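Local coordinates for nucleocapsid protein (Schmallenberg virus, PDB 4JNG) that encapsidates the viral RNA genome, protecting it from nucleases and forming the helical nucleocapsid that serves as template for transcription and replication, at residues A40-F43 against F44-K48. Numbering follows the deposited sequence.
With nucleotides of chain A.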
loop_
_atom_site.group_PDB
_atom_site.type_symbol
_atom_site.label_atom_id
_atom_site.label_comp_id
_atom_site.label_asym_id
_atom_site.label_seq_id
_atom_site.Cartn_x
_atom_site.Cartn_y
_atom_site.Cartn_z
ATOM N N ALA B 40 -18.607 -18.569 -22.418
ATOM C CA ALA B 40 -18.361 -18.717 -20.978
ATOM C C ALA B 40 -16.896 -19.055 -20.716
ATOM O O ALA B 40 -16.334 -18.632 -19.710
ATOM C CB ALA B 40 -19.271 -19.771 -20.367
ATOM N N ARG B 41 -16.280 -19.808 -21.623
ATOM C CA ARG B 41 -14.862 -20.136 -21.492
ATOM C C ARG B 41 -14.008 -18.874 -21.435
ATOM O O ARG B 41 -13.061 -18.784 -20.659
ATOM C CB ARG B 41 -14.394 -21.001 -22.666
ATOM C CG ARG B 41 -12.881 -21.080 -22.774
ATOM C CD ARG B 41 -12.399 -21.800 -24.023
ATOM N NE ARG B 41 -10.946 -21.711 -24.064
ATOM C CZ ARG B 41 -10.118 -22.478 -23.364
ATOM N NH1 ARG B 41 -10.571 -23.441 -22.563
ATOM N NH2 ARG B 41 -8.813 -22.282 -23.476
ATOM N N VAL B 42 -14.321 -17.930 -22.314
ATOM C CA VAL B 42 -13.579 -16.686 -22.392
ATOM C C VAL B 42 -13.870 -15.826 -21.155
ATOM O O VAL B 42 -12.950 -15.274 -20.553
ATOM C CB VAL B 42 -13.922 -15.904 -23.671
ATOM C CG1 VAL B 42 -13.246 -14.543 -23.660
ATOM C CG2 VAL B 42 -13.489 -16.684 -24.906
ATOM N N PHE B 43 -15.138 -15.727 -20.770
ATOM C CA PHE B 43 -15.469 -14.966 -19.569
ATOM C C PHE B 43 -14.601 -15.383 -18.389
ATOM O O PHE B 43 -13.920 -14.542 -17.800
ATOM C CB PHE B 43 -16.938 -15.080 -19.172
ATOM C CG PHE B 43 -17.258 -14.341 -17.912
ATOM C CD1 PHE B 43 -17.491 -12.976 -17.939
ATOM C CD2 PHE B 43 -17.276 -14.996 -16.689
ATOM C CE1 PHE B 43 -17.750 -12.280 -16.771
ATOM C CE2 PHE B 43 -17.537 -14.307 -15.524
ATOM C CZ PHE B 43 -17.781 -12.944 -15.562
ATOM N N PHE B 44 -14.614 -16.673 -18.057
ATOM C CA PHE B 44 -14.000 -17.132 -16.800
ATOM C C PHE B 44 -12.475 -17.104 -16.784
ATOM O O PHE B 44 -11.884 -17.061 -15.713
ATOM C CB PHE B 44 -14.509 -18.518 -16.397
ATOM C CG PHE B 44 -15.915 -18.508 -15.884
ATOM C CD1 PHE B 44 -16.203 -17.935 -14.648
ATOM C CD2 PHE B 44 -16.952 -19.061 -16.623
ATOM C CE1 PHE B 44 -17.496 -17.911 -14.168
ATOM C CE2 PHE B 44 -18.251 -19.035 -16.146
ATOM C CZ PHE B 44 -18.524 -18.451 -14.918
ATOM N N LEU B 45 -11.829 -17.124 -17.946
ATOM C CA LEU B 45 -10.377 -16.929 -17.968
ATOM C C LEU B 45 -9.968 -15.448 -17.955
ATOM O O LEU B 45 -8.851 -15.122 -17.556
ATOM C CB LEU B 45 -9.746 -17.657 -19.152
ATOM C CG LEU B 45 -9.846 -19.181 -19.030
ATOM C CD1 LEU B 45 -9.669 -19.839 -20.387
ATOM C CD2 LEU B 45 -8.838 -19.717 -18.027
ATOM N N ASN B 46 -10.870 -14.557 -18.374
ATOM C CA ASN B 46 -10.572 -13.128 -18.464
ATOM C C ASN B 46 -11.297 -12.287 -17.418
ATOM O O ASN B 46 -11.404 -11.067 -17.553
ATOM C CB ASN B 46 -10.904 -12.623 -19.863
ATOM C CG ASN B 46 -9.966 -13.174 -20.908
ATOM O OD1 ASN B 46 -10.216 -14.226 -21.487
ATOM N ND2 ASN B 46 -8.877 -12.462 -21.159
ATOM N N GLN B 47 -11.771 -12.941 -16.364
ATOM C CA GLN B 47 -12.638 -12.296 -15.404
ATOM C C GLN B 47 -11.835 -11.396 -14.462
ATOM O O GLN B 47 -12.274 -10.300 -14.134
ATOM C CB GLN B 47 -13.432 -13.330 -14.606
ATOM C CG GLN B 47 -14.344 -12.688 -13.572
ATOM C CD GLN B 47 -15.117 -13.685 -12.742
ATOM O OE1 GLN B 47 -14.802 -14.870 -12.710
ATOM N NE2 GLN B 47 -16.130 -13.195 -12.033
ATOM N N LYS B 48 -10.671 -11.870 -14.030
ATOM C CA LYS B 48 -9.742 -11.057 -13.256
ATOM C C LYS B 48 -9.262 -9.851 -14.059
ATOM O O LYS B 48 -9.182 -8.732 -13.532
ATOM C CB LYS B 48 -8.558 -11.908 -12.790
ATOM C CG LYS B 48 -7.443 -11.139 -12.091
ATOM C CD LYS B 48 -6.873 -11.925 -10.918
ATOM C CE LYS B 48 -5.419 -11.572 -10.649
ATOM N NZ LYS B 48 -4.921 -12.235 -9.411
ATOM P P U A 30 -3.793 -19.040 -12.513
ATOM O OP1 U A 30 -2.769 -18.830 -11.459
ATOM O OP2 U A 30 -3.620 -18.412 -13.849
ATOM O "O5'" U A 30 -3.973 -20.611 -12.703
ATOM C "C5'" U A 30 -5.290 -21.152 -12.860
ATOM C "C4'" U A 30 -5.273 -22.576 -13.364
ATOM O "O4'" U A 30 -6.395 -22.745 -14.277
ATOM C "C3'" U A 30 -4.042 -23.039 -14.141
ATOM O "O3'" U A 30 -3.072 -23.641 -13.284
ATOM C "C2'" U A 30 -4.634 -24.084 -15.080
ATOM O "O2'" U A 30 -4.834 -25.339 -14.462
ATOM C "C1'" U A 30 -5.978 -23.452 -15.429
ATOM N N1 U A 30 -5.910 -22.514 -16.560
ATOM C C2 U A 30 -6.075 -23.033 -17.830
ATOM O O2 U A 30 -6.284 -24.216 -18.039
ATOM N N3 U A 30 -6.002 -22.112 -18.843
ATOM C C4 U A 30 -5.774 -20.758 -18.727
ATOM O O4 U A 30 -5.732 -20.062 -19.742
ATOM C C5 U A 30 -5.602 -20.299 -17.383
ATOM C C6 U A 30 -5.674 -21.170 -16.370
ATOM P P U A 29 -4.653 -16.442 -6.860
ATOM O OP1 U A 29 -3.362 -17.154 -7.036
ATOM O OP2 U A 29 -4.688 -14.958 -6.923
ATOM O "O5'" U A 29 -5.712 -16.992 -7.915
ATOM C "C5'" U A 29 -5.750 -18.382 -8.281
ATOM C "C4'" U A 29 -6.207 -18.517 -9.713
ATOM O "O4'" U A 29 -7.539 -17.942 -9.842
ATOM C "C3'" U A 29 -5.335 -17.805 -10.746
ATOM O "O3'" U A 29 -5.228 -18.580 -11.939
ATOM C "C2'" U A 29 -6.101 -16.508 -10.988
ATOM O "O2'" U A 29 -5.838 -15.857 -12.212
ATOM C "C1'" U A 29 -7.542 -17.004 -10.897
ATOM N N1 U A 29 -8.538 -15.961 -10.606
ATOM C C2 U A 29 -9.753 -16.025 -11.264
ATOM O O2 U A 29 -10.036 -16.913 -12.049
ATOM N N3 U A 29 -10.626 -15.009 -10.963
ATOM C C4 U A 29 -10.418 -13.960 -10.095
ATOM O O4 U A 29 -11.305 -13.121 -9.932
ATOM C C5 U A 29 -9.136 -13.958 -9.459
ATOM C C6 U A 29 -8.262 -14.935 -9.727
#
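Phe43 and Phe44, neighbours in helix 37-45, form a T-shaped pair: Phe43 turns its CD2-CE2 edge to the face of Phe44, with the planes at 88° and Phe43 CD2 3.7 Å from Phe44 CD1. The rings meet with CG of Phe43 opposite its own backbone N (chi1 178°) and that of Phe44 opposite its carbonyl carbon (chi1 -73°). Farther along the Phe43 ring, the extended Gln47 lays its amide obliquely against the CE2-CZ end, Phe43 CE2 to Gln47 CD being 3.7 Å. On another side of the helix, Leu45 places CD1 over the centre of the Arg41 guanidinium face, 4.0 Å from Arg41 CZ, while its CD2 sits over a face of the U30 base of chain A, near the C4-C5 edge and 3.3 Å from U30 C4. Arg41 NH1 is hydrogen-bonded to Gln121 O and NH2 to Gln12 OE1 of the second subunit, itself an RNA-binding residue. Lys48, also RNA-binding, sets CD above the C5-C6 rim of the U29 base of chain A, 3.4 Å from U29 C5. Beneath these side chains, Phe44 N donates to Ala40 O at 3.1 Å, and Asn46 N donates a more bent hydrogen bond to Val42 O, also 3.1 Å. Ser97 and Leu100 of helix 93-110 pack on Phe43, which also makes an edge-to-face pair with Phe66. Asn46 marks a break between helix 37-45 and helix 47-56, with Phe43 packed against Phe44 and Phe66 on one side and the RNA-binding site on another.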